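Local coordinates for protein member of s1p family of ribosomal proteins (Pyrococcus furiosus, PDB 5YH1) that carries a DHH domain that binds manganese and is probably a nuclease module, possibly an exonuclease, within a longer protein that probably binds nucleic acid, at residues A[160-166]-A[183-188]; A[41-45]-A[206-210]. All coordinates share one frame; numbering follows the deposited sequence.

Contact 1 of 2, residues A[160-166]-A[183-188]. With MN (manganese (II) ion), chain F.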
ATOM      1  N   VAL A 160      -1.695 -28.497   2.192  1.00 24.76           N
ATOM      2  CA  VAL A 160      -2.656 -27.736   2.976  1.00 24.26           C
ATOM      3  C   VAL A 160      -2.832 -28.333   4.372  1.00 25.02           C
ATOM      4  O   VAL A 160      -3.085 -29.541   4.509  1.00 24.41           O
ATOM      5  CB  VAL A 160      -4.036 -27.693   2.307  1.00 24.58           C
ATOM      6  CG1 VAL A 160      -4.986 -26.836   3.144  1.00 25.17           C
ATOM      7  CG2 VAL A 160      -3.933 -27.168   0.875  1.00 24.72           C
ATOM      8  N   ILE A 161      -2.697 -27.478   5.389  1.00 24.46           N
ATOM      9  CA  ILE A 161      -2.959 -27.823   6.791  1.00 24.53           C
ATOM     10  C   ILE A 161      -3.993 -26.819   7.323  1.00 24.99           C
ATOM     11  O   ILE A 161      -3.665 -25.674   7.631  1.00 24.71           O
ATOM     12  CB  ILE A 161      -1.680 -27.753   7.646  1.00 24.58           C
ATOM     13  CG1 ILE A 161      -0.608 -28.700   7.096  1.00 25.28           C
ATOM     14  CG2 ILE A 161      -1.989 -28.103   9.096  1.00 25.18           C
ATOM     15  CD1 ILE A 161       0.778 -28.448   7.643  1.00 25.69           C
ATOM     16  N   ASP A 162      -5.246 -27.244   7.407  1.00 24.22           N
ATOM     17  CA  ASP A 162      -6.343 -26.350   7.725  1.00 24.93           C
ATOM     18  C   ASP A 162      -7.402 -27.100   8.547  1.00 25.02           C
ATOM     19  O   ASP A 162      -7.367 -28.329   8.645  1.00 25.49           O
ATOM     20  CB  ASP A 162      -6.921 -25.803   6.411  1.00 25.20           C
ATOM     21  CG  ASP A 162      -7.814 -24.596   6.602  1.00 25.54           C
ATOM     22  OD1 ASP A 162      -7.885 -24.055   7.736  1.00 24.35           O
ATOM     23  OD2 ASP A 162      -8.459 -24.186   5.597  1.00 25.71           O
ATOM     24  N   HIS A 163      -8.326 -26.362   9.154  1.00 25.88           N
ATOM     25  CA  HIS A 163      -9.406 -26.968   9.955  1.00 26.30           C
ATOM     26  C   HIS A 163     -10.776 -26.336   9.701  1.00 27.05           C
ATOM     27  O   HIS A 163     -11.708 -26.526  10.497  1.00 28.13           O
ATOM     28  CB  HIS A 163      -9.061 -26.914  11.452  1.00 26.48           C
ATOM     29  CG  HIS A 163      -8.968 -25.529  11.999  1.00 27.99           C
ATOM     30  ND1 HIS A 163      -9.758 -25.082  13.037  1.00 29.09           N
ATOM     31  CD2 HIS A 163      -8.193 -24.480  11.638  1.00 27.68           C
ATOM     32  CE1 HIS A 163      -9.459 -23.822  13.300  1.00 28.46           C
ATOM     33  NE2 HIS A 163      -8.513 -23.438  12.466  1.00 28.12           N
ATOM     34  N   HIS A 164     -10.898 -25.615   8.585  1.00 27.09           N
ATOM     35  CA  HIS A 164     -12.182 -25.115   8.110  1.00 27.85           C
ATOM     36  C   HIS A 164     -12.841 -26.170   7.243  1.00 28.79           C
ATOM     37  O   HIS A 164     -12.160 -27.008   6.639  1.00 29.04           O
ATOM     38  CB  HIS A 164     -11.999 -23.806   7.336  1.00 27.18           C
ATOM     39  CG  HIS A 164     -11.420 -22.712   8.173  1.00 27.52           C
ATOM     40  ND1 HIS A 164     -10.064 -22.586   8.396  1.00 27.14           N
ATOM     41  CD2 HIS A 164     -12.015 -21.730   8.891  1.00 26.73           C
ATOM     42  CE1 HIS A 164      -9.850 -21.559   9.201  1.00 27.13           C
ATOM     43  NE2 HIS A 164     -11.017 -21.025   9.516  1.00 27.26           N
ATOM     44  N   ASP A 165     -14.166 -26.117   7.185  1.00 30.56           N
ATOM     45  CA  ASP A 165     -14.964 -27.090   6.442  1.00 33.45           C
ATOM     46  C   ASP A 165     -14.778 -26.916   4.928  1.00 33.15           C
ATOM     47  O   ASP A 165     -15.083 -25.858   4.390  1.00 31.86           O
ATOM     48  CB  ASP A 165     -16.447 -26.931   6.821  1.00 34.82           C
ATOM     49  CG  ASP A 165     -17.358 -27.955   6.135  1.00 37.52           C
ATOM     50  OD1 ASP A 165     -16.874 -28.945   5.535  1.00 35.80           O
ATOM     51  OD2 ASP A 165     -18.583 -27.753   6.198  1.00 42.28           O
ATOM     52  N   PRO A 166     -14.278 -27.956   4.236  1.00 35.36           N
ATOM     53  CA  PRO A 166     -14.196 -27.853   2.773  1.00 38.58           C
ATOM     54  C   PRO A 166     -15.558 -27.714   2.090  1.00 41.99           C
ATOM     55  O   PRO A 166     -15.619 -27.248   0.961  1.00 44.12           O
ATOM     56  CB  PRO A 166     -13.504 -29.158   2.360  1.00 37.27           C
ATOM     57  CG  PRO A 166     -12.773 -29.612   3.585  1.00 36.55           C
ATOM     58  CD  PRO A 166     -13.622 -29.176   4.738  1.00 35.66           C
ATOM     59  N   VAL A 183      -1.538 -32.867  -0.720  1.00 30.26           N
ATOM     60  CA  VAL A 183      -1.966 -33.435   0.558  1.00 29.89           C
ATOM     61  C   VAL A 183      -2.708 -32.377   1.362  1.00 29.29           C
ATOM     62  O   VAL A 183      -2.262 -31.222   1.463  1.00 28.68           O
ATOM     63  CB  VAL A 183      -0.804 -34.032   1.373  1.00 30.66           C
ATOM     64  CG1 VAL A 183       0.183 -32.963   1.804  1.00 31.50           C
ATOM     65  CG2 VAL A 183      -1.336 -34.784   2.592  1.00 30.94           C
ATOM     66  N   HIS A 184      -3.854 -32.782   1.906  1.00 27.02           N
ATOM     67  CA  HIS A 184      -4.715 -31.906   2.671  1.00 25.58           C
ATOM     68  C   HIS A 184      -4.916 -32.512   4.063  1.00 26.83           C
ATOM     69  O   HIS A 184      -5.568 -33.546   4.206  1.00 26.60           O
ATOM     70  CB  HIS A 184      -6.027 -31.724   1.918  1.00 24.70           C
ATOM     71  CG  HIS A 184      -6.938 -30.699   2.512  1.00 23.91           C
ATOM     72  ND1 HIS A 184      -8.184 -30.434   1.993  1.00 24.17           N
ATOM     73  CD2 HIS A 184      -6.805 -29.905   3.598  1.00 23.64           C
ATOM     74  CE1 HIS A 184      -8.774 -29.500   2.719  1.00 24.22           C
ATOM     75  NE2 HIS A 184      -7.961 -29.170   3.705  1.00 24.10           N
ATOM     76  N   VAL A 185      -4.298 -31.890   5.070  1.00 26.84           N
ATOM     77  CA  VAL A 185      -4.449 -32.285   6.468  1.00 26.65           C
ATOM     78  C   VAL A 185      -5.557 -31.430   7.067  1.00 27.08           C
ATOM     79  O   VAL A 185      -5.406 -30.209   7.215  1.00 26.78           O
ATOM     80  CB  VAL A 185      -3.146 -32.076   7.261  1.00 26.93           C
ATOM     81  CG1 VAL A 185      -3.343 -32.428   8.729  1.00 27.42           C
ATOM     82  CG2 VAL A 185      -2.013 -32.905   6.664  1.00 26.92           C
ATOM     83  N   ASN A 186      -6.676 -32.069   7.386  1.00 27.03           N
ATOM     84  CA  ASN A 186      -7.862 -31.375   7.879  1.00 28.05           C
ATOM     85  C   ASN A 186      -8.763 -32.358   8.656  1.00 29.04           C
ATOM     86  O   ASN A 186      -9.166 -33.396   8.111  1.00 29.76           O
ATOM     87  CB  ASN A 186      -8.611 -30.739   6.706  1.00 28.00           C
ATOM     88  CG  ASN A 186      -9.750 -29.826   7.140  1.00 29.58           C
ATOM     89  OD1 ASN A 186     -10.414 -30.065   8.144  1.00 29.84           O
ATOM     90  ND2 ASN A 186      -9.991 -28.775   6.359  1.00 29.63           N
ATOM     91  N   PRO A 187      -9.076 -32.040   9.926  1.00 29.28           N
ATOM     92  CA  PRO A 187      -9.912 -32.927  10.749  1.00 30.21           C
ATOM     93  C   PRO A 187     -11.295 -33.236  10.159  1.00 30.68           C
ATOM     94  O   PRO A 187     -11.864 -34.285  10.457  1.00 29.20           O
ATOM     95  CB  PRO A 187     -10.062 -32.148  12.065  1.00 30.39           C
ATOM     96  CG  PRO A 187      -9.768 -30.721  11.707  1.00 30.52           C
ATOM     97  CD  PRO A 187      -8.703 -30.818  10.663  1.00 29.95           C
ATOM     98  N   HIS A 188     -11.827 -32.329   9.341  1.00 30.38           N
ATOM     99  CA  HIS A 188     -13.144 -32.515   8.730  1.00 31.53           C
ATOM    100  C   HIS A 188     -13.236 -33.752   7.820  1.00 32.71           C
ATOM    101  O   HIS A 188     -14.322 -34.226   7.563  1.00 34.05           O
ATOM    102  CB  HIS A 188     -13.543 -31.272   7.927  1.00 31.45           C
ATOM    103  CG  HIS A 188     -13.887 -30.084   8.770  1.00 31.91           C
ATOM    104  ND1 HIS A 188     -15.182 -29.790   9.144  1.00 32.32           N
ATOM    105  CD2 HIS A 188     -13.116 -29.098   9.291  1.00 32.32           C
ATOM    106  CE1 HIS A 188     -15.194 -28.685   9.866  1.00 31.97           C
ATOM    107  NE2 HIS A 188     -13.952 -28.245   9.973  1.00 32.63           N
TER
HETATM  108 MN    MN F 805      -7.707 -21.238  12.948  1.00 42.69          MN
HETATM  109  O   HOH W   1      -7.277 -19.114  12.966  1.00 30.46           O
HETATM  110  O   HOH W   2      -9.721 -20.426  12.458  1.00 34.42           O
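N186 reaches across from the end of strand 183-185 and gives its ND2 to the carbonyl of H164, a nearly straight bond (ND2 to O 2.8 Å, 169° at the hydrogen) with the acceptor close to the amide plane. With CG anti to the backbone N (chi1 -172°), the amide also turns its OD1 back to the N of H188, closing an Asx turn. That turn presents the imidazole of H188 to the loop after strand 158-161. The CA of D165 sits over the centre of one face of this ring, 3.7 Å from its centroid, as a CH-pi contact, while NE2 at the ring edge makes a weak, bent bond to the O of H163 (2.9 Å). P187 meets H163 more loosely, its CG 3.9 Å from the H163 CB. Upstream, the parallel strands pair through V160 N to V183 O, V185 N to V160 O and D162 N to V185 O. Beside them H184 lays its CD2 3.6 Å from CG1 of V160; its ND1 is bound by D178. D162 OD1 accepts twice, from ND1 of H164 on its syn side (2.7 Å) and, more bent, from the N of H163 above the carboxylate plane, while OD2 goes to G140. With alanine at N186 the H164 carbonyl would probably lose this donor and the H188 N its acceptor in the Asx turn, setting the ring free to shift off D165. H163 NE2 coordinates manganese at 2.4 Å alongside D67, D137, D229 and two waters. In this DHH motif the Y195 carbonyl on ND1 probably fixes the rotation of the H163 ring and leaves NE2 to the metal, while D162 orients H164.

Contact 2 of 2, residues A[41-45]-A[206-210]; sequences IMKAA and VARYI
Segments 41-45 and 206-210, parts of helices 32-53 and 199-210, cross at -52°, their axes 8.7 Å apart at closest. Their backbones come nearest where A45 faces I210, the CA atoms 4.9 Å apart, and the small methyl of A45 permits this: its CB lies 3.5 Å from CB of Y209 and also packs on CG1 of I210. Towards the start of segment 41-45 the helices are spaced by larger side chains. I41 sets its CG2 methyl over one face of the Y209 ring, offset toward the rim (4.2 Å to the centroid, a CH-pi contact), and the same methyl touches CG2 of V206. Standing opposite the backbone N about the CA-CB bond, this branch reaches both Y209 and V206, and CG1 is left to pack on V185. M42, present as selenomethionine, approaches the ring obliquely, its CG 3.6 Å from CE2 of Y209; SE lies 5.2 Å from the centroid, oblique to the ring, a Met-aromatic contact. A44 adds its CB against CG1 of V206. The phenol oxygen of Y209 makes a weak bond to the carbonyl of G26. Around this apolar joint, I41 and A44 rest on V185 of strand 183-185, V206 and I210 lean on L75 of helix 66-86, and the carbonyl of I210 receives NH1 of R49 from helix 32-53.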
ATOM      1  N   ILE A  41      -0.693 -36.576   7.751  1.00 30.12           N
ATOM      2  CA  ILE A  41       0.303 -35.847   8.524  1.00 29.42           C
ATOM      3  C   ILE A  41       1.724 -36.271   8.137  1.00 29.57           C
ATOM      4  O   ILE A  41       2.604 -35.419   7.948  1.00 27.16           O
ATOM      5  CB  ILE A  41       0.071 -36.024  10.041  1.00 27.46           C
ATOM      6  CG1 ILE A  41      -1.105 -35.136  10.471  1.00 27.98           C
ATOM      7  CG2 ILE A  41       1.320 -35.665  10.826  1.00 27.05           C
ATOM      8  CD1 ILE A  41      -1.570 -35.345  11.900  1.00 28.25           C
HETATM    9  N   MSE A  42       1.932 -37.577   8.012  1.00 29.46           N
HETATM   10  CA  MSE A  42       3.246 -38.123   7.654  1.00 32.00           C
HETATM   11  C   MSE A  42       3.592 -37.807   6.214  1.00 29.53           C
HETATM   12  O   MSE A  42       4.744 -37.548   5.904  1.00 29.62           O
HETATM   13  CB  MSE A  42       3.317 -39.631   7.919  1.00 33.62           C
HETATM   14  CG  MSE A  42       3.403 -39.872   9.427  1.00 38.45           C
HETATM   15 SE   MSE A  42       3.609 -41.787   9.898  1.00 43.93          SE
HETATM   16  CE  MSE A  42       5.563 -41.933   9.689  1.00 38.84           C
ATOM     17  N   LYS A  43       2.608 -37.820   5.332  1.00 28.98           N
ATOM     18  CA  LYS A  43       2.819 -37.404   3.945  1.00 30.66           C
ATOM     19  C   LYS A  43       3.212 -35.922   3.849  1.00 30.37           C
ATOM     20  O   LYS A  43       4.141 -35.574   3.122  1.00 31.13           O
ATOM     21  CB  LYS A  43       1.565 -37.659   3.118  1.00 30.94           C
ATOM     22  CG  LYS A  43       1.737 -37.366   1.629  1.00 33.67           C
ATOM     23  CD  LYS A  43       0.486 -37.769   0.870  1.00 35.23           C
ATOM     24  CE  LYS A  43       0.591 -37.483  -0.620  1.00 36.74           C
ATOM     25  NZ  LYS A  43      -0.739 -37.701  -1.248  1.00 37.08           N
ATOM     26  N   ALA A  44       2.515 -35.060   4.589  1.00 29.15           N
ATOM     27  CA  ALA A  44       2.849 -33.632   4.621  1.00 28.32           C
ATOM     28  C   ALA A  44       4.296 -33.426   5.046  1.00 27.86           C
ATOM     29  O   ALA A  44       5.043 -32.672   4.415  1.00 28.37           O
ATOM     30  CB  ALA A  44       1.909 -32.880   5.560  1.00 27.65           C
ATOM     31  N   ALA A  45       4.692 -34.117   6.108  1.00 27.45           N
ATOM     32  CA  ALA A  45       6.046 -34.003   6.633  1.00 28.07           C
ATOM     33  C   ALA A  45       7.071 -34.566   5.655  1.00 28.10           C
ATOM     34  O   ALA A  45       8.155 -34.017   5.510  1.00 28.93           O
ATOM     35  CB  ALA A  45       6.159 -34.693   7.984  1.00 27.78           C
ATOM     36  N   VAL A 206       2.562 -31.777  12.785  1.00 26.77           N
ATOM     37  CA  VAL A 206       3.314 -31.916  11.530  1.00 25.63           C
ATOM     38  C   VAL A 206       4.765 -31.516  11.745  1.00 25.82           C
ATOM     39  O   VAL A 206       5.685 -32.224  11.298  1.00 26.67           O
ATOM     40  CB  VAL A 206       2.717 -31.116  10.356  1.00 25.74           C
ATOM     41  CG1 VAL A 206       3.646 -31.173   9.148  1.00 25.73           C
ATOM     42  CG2 VAL A 206       1.351 -31.657   9.972  1.00 25.31           C
ATOM     43  N   ALA A 207       4.979 -30.403  12.442  1.00 25.87           N
ATOM     44  CA  ALA A 207       6.339 -29.924  12.700  1.00 26.25           C
ATOM     45  C   ALA A 207       7.197 -30.957  13.434  1.00 27.08           C
ATOM     46  O   ALA A 207       8.388 -31.082  13.165  1.00 28.00           O
ATOM     47  CB  ALA A 207       6.313 -28.619  13.481  1.00 26.25           C
ATOM     48  N   ARG A 208       6.592 -31.684  14.368  1.00 28.49           N
ATOM     49  CA  ARG A 208       7.300 -32.735  15.105  1.00 28.98           C
ATOM     50  C   ARG A 208       7.740 -33.871  14.170  1.00 29.37           C
ATOM     51  O   ARG A 208       8.832 -34.416  14.333  1.00 31.82           O
ATOM     52  CB  ARG A 208       6.433 -33.281  16.250  1.00 28.96           C
ATOM     53  CG  ARG A 208       6.207 -32.286  17.383  1.00 29.26           C
ATOM     54  CD  ARG A 208       5.242 -32.808  18.444  1.00 29.95           C
ATOM     55  NE  ARG A 208       5.682 -34.112  18.945  1.00 29.74           N
ATOM     56  CZ  ARG A 208       5.197 -35.294  18.556  1.00 29.70           C
ATOM     57  NH1 ARG A 208       4.196 -35.394  17.691  1.00 29.99           N
ATOM     58  NH2 ARG A 208       5.721 -36.397  19.055  1.00 30.29           N
ATOM     59  N   TYR A 209       6.905 -34.219  13.193  1.00 28.72           N
ATOM     60  CA  TYR A 209       7.296 -35.199  12.181  1.00 29.32           C
ATOM     61  C   TYR A 209       8.374 -34.666  11.234  1.00 30.48           C
ATOM     62  O   TYR A 209       9.249 -35.416  10.803  1.00 29.68           O
ATOM     63  CB  TYR A 209       6.087 -35.686  11.389  1.00 30.29           C
ATOM     64  CG  TYR A 209       5.221 -36.652  12.163  1.00 31.90           C
ATOM     65  CD1 TYR A 209       4.318 -36.194  13.109  1.00 32.34           C
ATOM     66  CD2 TYR A 209       5.307 -38.027  11.957  1.00 31.70           C
ATOM     67  CE1 TYR A 209       3.511 -37.060  13.819  1.00 32.08           C
ATOM     68  CE2 TYR A 209       4.502 -38.903  12.668  1.00 32.48           C
ATOM     69  CZ  TYR A 209       3.611 -38.411  13.607  1.00 32.58           C
ATOM     70  OH  TYR A 209       2.803 -39.259  14.332  1.00 31.85           O
ATOM     71  N   ILE A 210       8.323 -33.373  10.916  1.00 30.06           N
ATOM     72  CA  ILE A 210       9.351 -32.771  10.077  1.00 29.42           C
ATOM     73  C   ILE A 210      10.691 -32.817  10.790  1.00 30.66           C
ATOM     74  O   ILE A 210      11.694 -33.192  10.188  1.00 29.98           O
ATOM     75  CB  ILE A 210       9.010 -31.310   9.693  1.00 29.21           C
ATOM     76  CG1 ILE A 210       7.834 -31.289   8.720  1.00 28.80           C
ATOM     77  CG2 ILE A 210      10.212 -30.619   9.062  1.00 29.89           C
ATOM     78  CD1 ILE A 210       7.137 -29.952   8.628  1.00 29.43           C
TER

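Contact 1 and contact 2 are layers of one α/β core, their centres 14 Å apart. Strand 183-185, the last strand of the parallel sheet, leads into helix 199-210, and both pack against helix 32-53. The layers touch directly: CG1 of V185 lies 3.9 Å from CG1 of I41, CG1 of V183 lies 3.9 Å from CA of A44, and CD1 of I161 reaches CG2 of V206 at 4.0 Å. Contact 1 brings H163 to the manganese, whereas contact 2 is apolar helix packing away from the metal, the side chain of I41 standing about 11 Å from that of H163. V206 ties contact 2 to strand 158-161, while I41, K43 and A44 lie on strand 183-185.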